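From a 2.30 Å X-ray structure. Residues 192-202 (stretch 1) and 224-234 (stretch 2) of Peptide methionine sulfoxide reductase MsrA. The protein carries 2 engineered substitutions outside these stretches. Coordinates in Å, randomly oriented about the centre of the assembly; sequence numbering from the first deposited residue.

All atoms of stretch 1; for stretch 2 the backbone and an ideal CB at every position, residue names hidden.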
# COMPACT_ATOMS: atom_id res chain seq x y z
N ALA B 192 3.43 35.07 -13.05
CA ALA B 192 2.89 35.95 -12.03
C ALA B 192 1.98 35.18 -11.07
O ALA B 192 1.63 34.02 -11.33
CB ALA B 192 2.13 37.10 -12.66
N THR B 193 1.60 35.83 -9.98
CA THR B 193 0.72 35.21 -9.00
C THR B 193 -0.42 36.16 -8.64
O THR B 193 -0.19 37.26 -8.13
CB THR B 193 1.48 34.82 -7.72
OG1 THR B 193 2.44 33.80 -8.02
CG2 THR B 193 0.51 34.30 -6.66
N GLU B 194 -1.65 35.73 -8.91
CA GLU B 194 -2.83 36.52 -8.59
C GLU B 194 -2.91 36.74 -7.08
O GLU B 194 -2.46 35.89 -6.30
CB GLU B 194 -4.09 35.83 -9.10
CG GLU B 194 -4.43 34.54 -8.37
CD GLU B 194 -5.57 33.76 -9.01
OE1 GLU B 194 -5.91 34.06 -10.17
OE2 GLU B 194 -6.11 32.85 -8.35
N ARG B 195 -3.47 37.87 -6.67
CA ARG B 195 -3.59 38.16 -5.25
C ARG B 195 -4.63 37.23 -4.63
O ARG B 195 -5.62 36.89 -5.27
CB ARG B 195 -3.95 39.63 -5.00
CG ARG B 195 -3.50 40.58 -6.10
CD ARG B 195 -3.83 42.03 -5.77
NE ARG B 195 -5.12 42.19 -5.10
CZ ARG B 195 -5.26 42.56 -3.83
NH1 ARG B 195 -4.18 42.80 -3.09
NH2 ARG B 195 -6.46 42.69 -3.30
N PRO B 196 -4.39 36.81 -3.38
CA PRO B 196 -5.25 35.87 -2.65
C PRO B 196 -6.72 36.27 -2.62
O PRO B 196 -7.03 37.47 -2.55
CB PRO B 196 -4.66 35.87 -1.24
CG PRO B 196 -3.25 36.25 -1.42
CD PRO B 196 -3.18 37.15 -2.61
N PHE B 197 -7.61 35.28 -2.68
CA PHE B 197 -9.06 35.47 -2.53
C PHE B 197 -9.68 36.33 -3.63
O PHE B 197 -10.81 36.80 -3.49
CB PHE B 197 -9.38 36.08 -1.16
CG PHE B 197 -8.82 35.30 -0.00
CD1 PHE B 197 -9.51 34.22 0.52
CD2 PHE B 197 -7.61 35.66 0.57
CE1 PHE B 197 -8.99 33.51 1.59
CE2 PHE B 197 -7.09 34.96 1.63
CZ PHE B 197 -7.78 33.88 2.15
N THR B 198 -8.95 36.55 -4.72
CA THR B 198 -9.45 37.38 -5.82
C THR B 198 -10.10 36.56 -6.93
O THR B 198 -10.94 37.06 -7.66
CB THR B 198 -8.33 38.24 -6.43
OG1 THR B 198 -7.27 37.40 -6.89
CG2 THR B 198 -7.79 39.22 -5.40
N SER B 199 -9.69 35.29 -7.05
CA SER B 199 -10.22 34.43 -8.10
C SER B 199 -11.62 33.93 -7.77
O SER B 199 -11.94 33.64 -6.61
CB SER B 199 -9.29 33.24 -8.34
OG SER B 199 -9.82 32.38 -9.33
N GLU B 200 -12.46 33.82 -8.79
CA GLU B 200 -13.81 33.29 -8.64
C GLU B 200 -13.79 31.81 -8.29
O GLU B 200 -14.76 31.27 -7.75
CB GLU B 200 -14.61 33.52 -9.92
CG GLU B 200 -14.04 32.82 -11.14
CD GLU B 200 -14.84 33.08 -12.40
OE1 GLU B 200 -16.06 32.78 -12.41
OE2 GLU B 200 -14.26 33.58 -13.39
N TYR B 201 -12.68 31.15 -8.60
CA TYR B 201 -12.53 29.72 -8.36
C TYR B 201 -12.00 29.41 -6.97
O TYR B 201 -11.78 28.24 -6.63
CB TYR B 201 -11.61 29.10 -9.42
CG TYR B 201 -12.16 29.17 -10.82
CD1 TYR B 201 -13.52 29.16 -11.06
CD2 TYR B 201 -11.30 29.23 -11.92
CE1 TYR B 201 -14.03 29.21 -12.34
CE2 TYR B 201 -11.80 29.29 -13.21
CZ TYR B 201 -13.17 29.28 -13.41
OH TYR B 201 -13.67 29.34 -14.70
N ASP B 202 -11.79 30.44 -6.16
CA ASP B 202 -11.29 30.24 -4.80
C ASP B 202 -12.35 29.58 -3.92
O ASP B 202 -12.19 28.43 -3.51
CB ASP B 202 -10.86 31.57 -4.18
CG ASP B 202 -10.29 31.41 -2.79
OD1 ASP B 202 -9.54 30.44 -2.56
OD2 ASP B 202 -10.59 32.25 -1.92
N UNK B 224 -11.06 16.70 -6.33
CA UNK B 224 -9.80 16.83 -5.60
C UNK B 224 -9.60 18.23 -5.03
O UNK B 224 -8.56 18.53 -4.45
CB UNK B 224 -8.63 16.48 -6.52
N UNK B 225 -10.61 19.08 -5.20
CA UNK B 225 -10.54 20.46 -4.76
C UNK B 225 -10.96 20.60 -3.30
O UNK B 225 -11.88 19.93 -2.84
CB UNK B 225 -11.42 21.34 -5.65
N UNK B 226 -10.27 21.47 -2.56
CA UNK B 226 -10.60 21.72 -1.16
C UNK B 226 -10.18 23.13 -0.74
O UNK B 226 -9.44 23.81 -1.46
CB UNK B 226 -9.93 20.68 -0.26
N UNK B 227 -10.66 23.56 0.42
CA UNK B 227 -10.35 24.90 0.92
C UNK B 227 -9.12 24.88 1.82
O UNK B 227 -9.19 24.42 2.96
CB UNK B 227 -11.55 25.48 1.68
N UNK B 228 -8.00 25.37 1.31
CA UNK B 228 -6.77 25.45 2.08
C UNK B 228 -6.73 26.73 2.91
O UNK B 228 -5.92 26.85 3.83
CB UNK B 228 -5.56 25.38 1.15
N UNK B 229 -7.61 27.67 2.58
CA UNK B 229 -7.70 28.92 3.32
C UNK B 229 -6.59 29.90 3.01
O UNK B 229 -6.40 30.88 3.73
CB UNK B 229 -7.70 28.63 4.82
N UNK B 230 -5.84 29.64 1.94
CA UNK B 230 -4.71 30.49 1.58
C UNK B 230 -5.06 31.47 0.46
O UNK B 230 -4.22 32.25 0.02
CB UNK B 230 -3.52 29.63 1.16
N UNK B 231 -6.31 31.42 -0.00
CA UNK B 231 -6.79 32.38 -0.98
C UNK B 231 -6.68 31.94 -2.43
O UNK B 231 -7.08 32.67 -3.34
CB UNK B 231 -6.02 33.69 -0.81
N UNK B 232 -6.12 30.75 -2.66
CA UNK B 232 -6.01 30.22 -4.01
C UNK B 232 -6.72 28.88 -4.14
O UNK B 232 -6.82 28.13 -3.17
CB UNK B 232 -4.54 30.08 -4.40
N UNK B 233 -7.22 28.57 -5.35
CA UNK B 233 -7.76 27.24 -5.66
C UNK B 233 -6.74 26.15 -5.33
O UNK B 233 -5.63 26.17 -5.85
CB UNK B 233 -8.16 27.16 -7.13
N UNK B 234 -7.13 25.22 -4.47
CA UNK B 234 -6.21 24.19 -4.00
C UNK B 234 -6.71 22.79 -4.32
O UNK B 234 -7.89 22.49 -4.16
CB UNK B 234 -5.99 24.33 -2.49

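Position 224 lies beyond the reach of stretch 1, so nothing visible restricts its side chain; it is Asn224, which makes no contact. At position 225, CA-to-CB points toward stretch 1, yet no atom of that stretch comes within 5.5 Å of the ideal CB. Only a long side chain could cross the gap, and at its far side the last two residues of the type I turn, Tyr201 and Asp202, present carbonyl oxygens, which ask for a donor. Lysine, arginine or perhaps glutamine would suit. The residue is Lys225, whose chain runs t, t, t before its last torsion turns to m; NZ donates to Tyr201 O at 2.9 Å and, weakly, to Asp202 O at 3.2 Å.

Position 226 points away, so stretch 1 leaves the choice open; it is Tyr226. Positions 227 and 228 point sideways with open space around their CB atoms, so many residues would fit. They are Asp227, whose OD1 accepts a weak hydrogen bond from the backbone N of position 229 at 2.8 Å, and Ala228.

Position 229 has phi 76° and psi 14°, a left-handed conformation that favours glycine, although asparagine or aspartate could also adopt it. It is Gly229, and its O lies 3.7 Å from Phe197 CZ. Position 230 points away from stretch 1, which therefore hardly limits it; the CA-to-CB bond of Cys230 points away from stretch 1, while its backbone C lies 4.0 Å from Phe197 CZ.

Position 231 is the most tightly determined. An ideal CB would stand 2.6 Å from Pro196 CB and 2.9 Å from Phe197 CD2, both clashes, and at phi 93°, psi -1° it would also be jammed against the preceding carbonyl O. Glycine alone answers both demands. With no side chain, Gly231 brings CA to 3.4 Å from the centroid of the Phe197 ring, almost on the ring normal, in a CH-pi contact. Phe197 N also donates to Gly231 O at 2.7 Å. A water adds a further link, donating to both Gly231 O and Glu194 OE2 and accepting from Ser199 N.

At position 232 CA-to-CB points away, but a long side chain can turn back along stretch 1, where the carbonyl O of Glu194 is an acceptor and Pro196 offers an apolar surface. A large, flat group carrying a donor would use both, though a long aliphatic or basic chain is conceivable. Trp232 does so: NE1 donates to Glu194 O at 2.8 Å, near the ring plane, while Pro196 CA lies over one face and Pro196 CG packs 3.6 Å from CZ2.

The ideal CB of position 233 is 3.8 Å from Tyr201 O, and its phi of -53° suits proline, though a small apolar residue could also be accommodated. Pro233 sets CG 3.9 Å from Tyr201 CB. Position 234 points sideways, out of contact, and stretch 1 does not choose among residues there; it is Ser234.

Stretch 2 (224-234) NKYDAGCGWPS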
# COMPACT_ATOMS: atom_id res chain seq x y z
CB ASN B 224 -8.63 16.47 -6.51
CG ASN B 224 -8.77 15.08 -7.11
OD1 ASN B 224 -8.98 14.10 -6.40
ND2 ASN B 224 -8.67 15.00 -8.44
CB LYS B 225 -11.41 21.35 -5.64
CG LYS B 225 -11.19 22.84 -5.46
CD LYS B 225 -11.97 23.62 -6.50
CE LYS B 225 -11.60 25.09 -6.48
NZ LYS B 225 -12.00 25.75 -5.20
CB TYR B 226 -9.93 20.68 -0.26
CG TYR B 226 -8.45 20.92 -0.03
CD1 TYR B 226 -7.51 20.60 -1.00
CD2 TYR B 226 -8.00 21.46 1.17
CE1 TYR B 226 -6.16 20.82 -0.79
CE2 TYR B 226 -6.65 21.68 1.39
CZ TYR B 226 -5.74 21.36 0.41
OH TYR B 226 -4.40 21.58 0.63
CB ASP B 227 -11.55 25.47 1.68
CG ASP B 227 -11.48 26.98 1.84
OD1 ASP B 227 -10.36 27.53 1.97
OD2 ASP B 227 -12.55 27.63 1.85
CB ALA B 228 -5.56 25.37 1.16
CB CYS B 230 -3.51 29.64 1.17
SG CYS B 230 -2.86 28.60 2.50
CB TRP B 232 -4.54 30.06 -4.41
CG TRP B 232 -3.78 31.35 -4.49
CD1 TRP B 232 -3.88 32.30 -5.46
CD2 TRP B 232 -2.80 31.83 -3.56
NE1 TRP B 232 -3.02 33.34 -5.19
CE2 TRP B 232 -2.35 33.07 -4.03
CE3 TRP B 232 -2.26 31.32 -2.37
CZ2 TRP B 232 -1.39 33.82 -3.36
CZ3 TRP B 232 -1.31 32.06 -1.71
CH2 TRP B 232 -0.88 33.30 -2.20
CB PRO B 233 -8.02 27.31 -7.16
CG PRO B 233 -8.30 28.75 -7.42
CD PRO B 233 -7.44 29.52 -6.46
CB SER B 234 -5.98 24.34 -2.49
OG SER B 234 -5.47 25.62 -2.18
O HOH W 1 -7.31 33.71 -5.81
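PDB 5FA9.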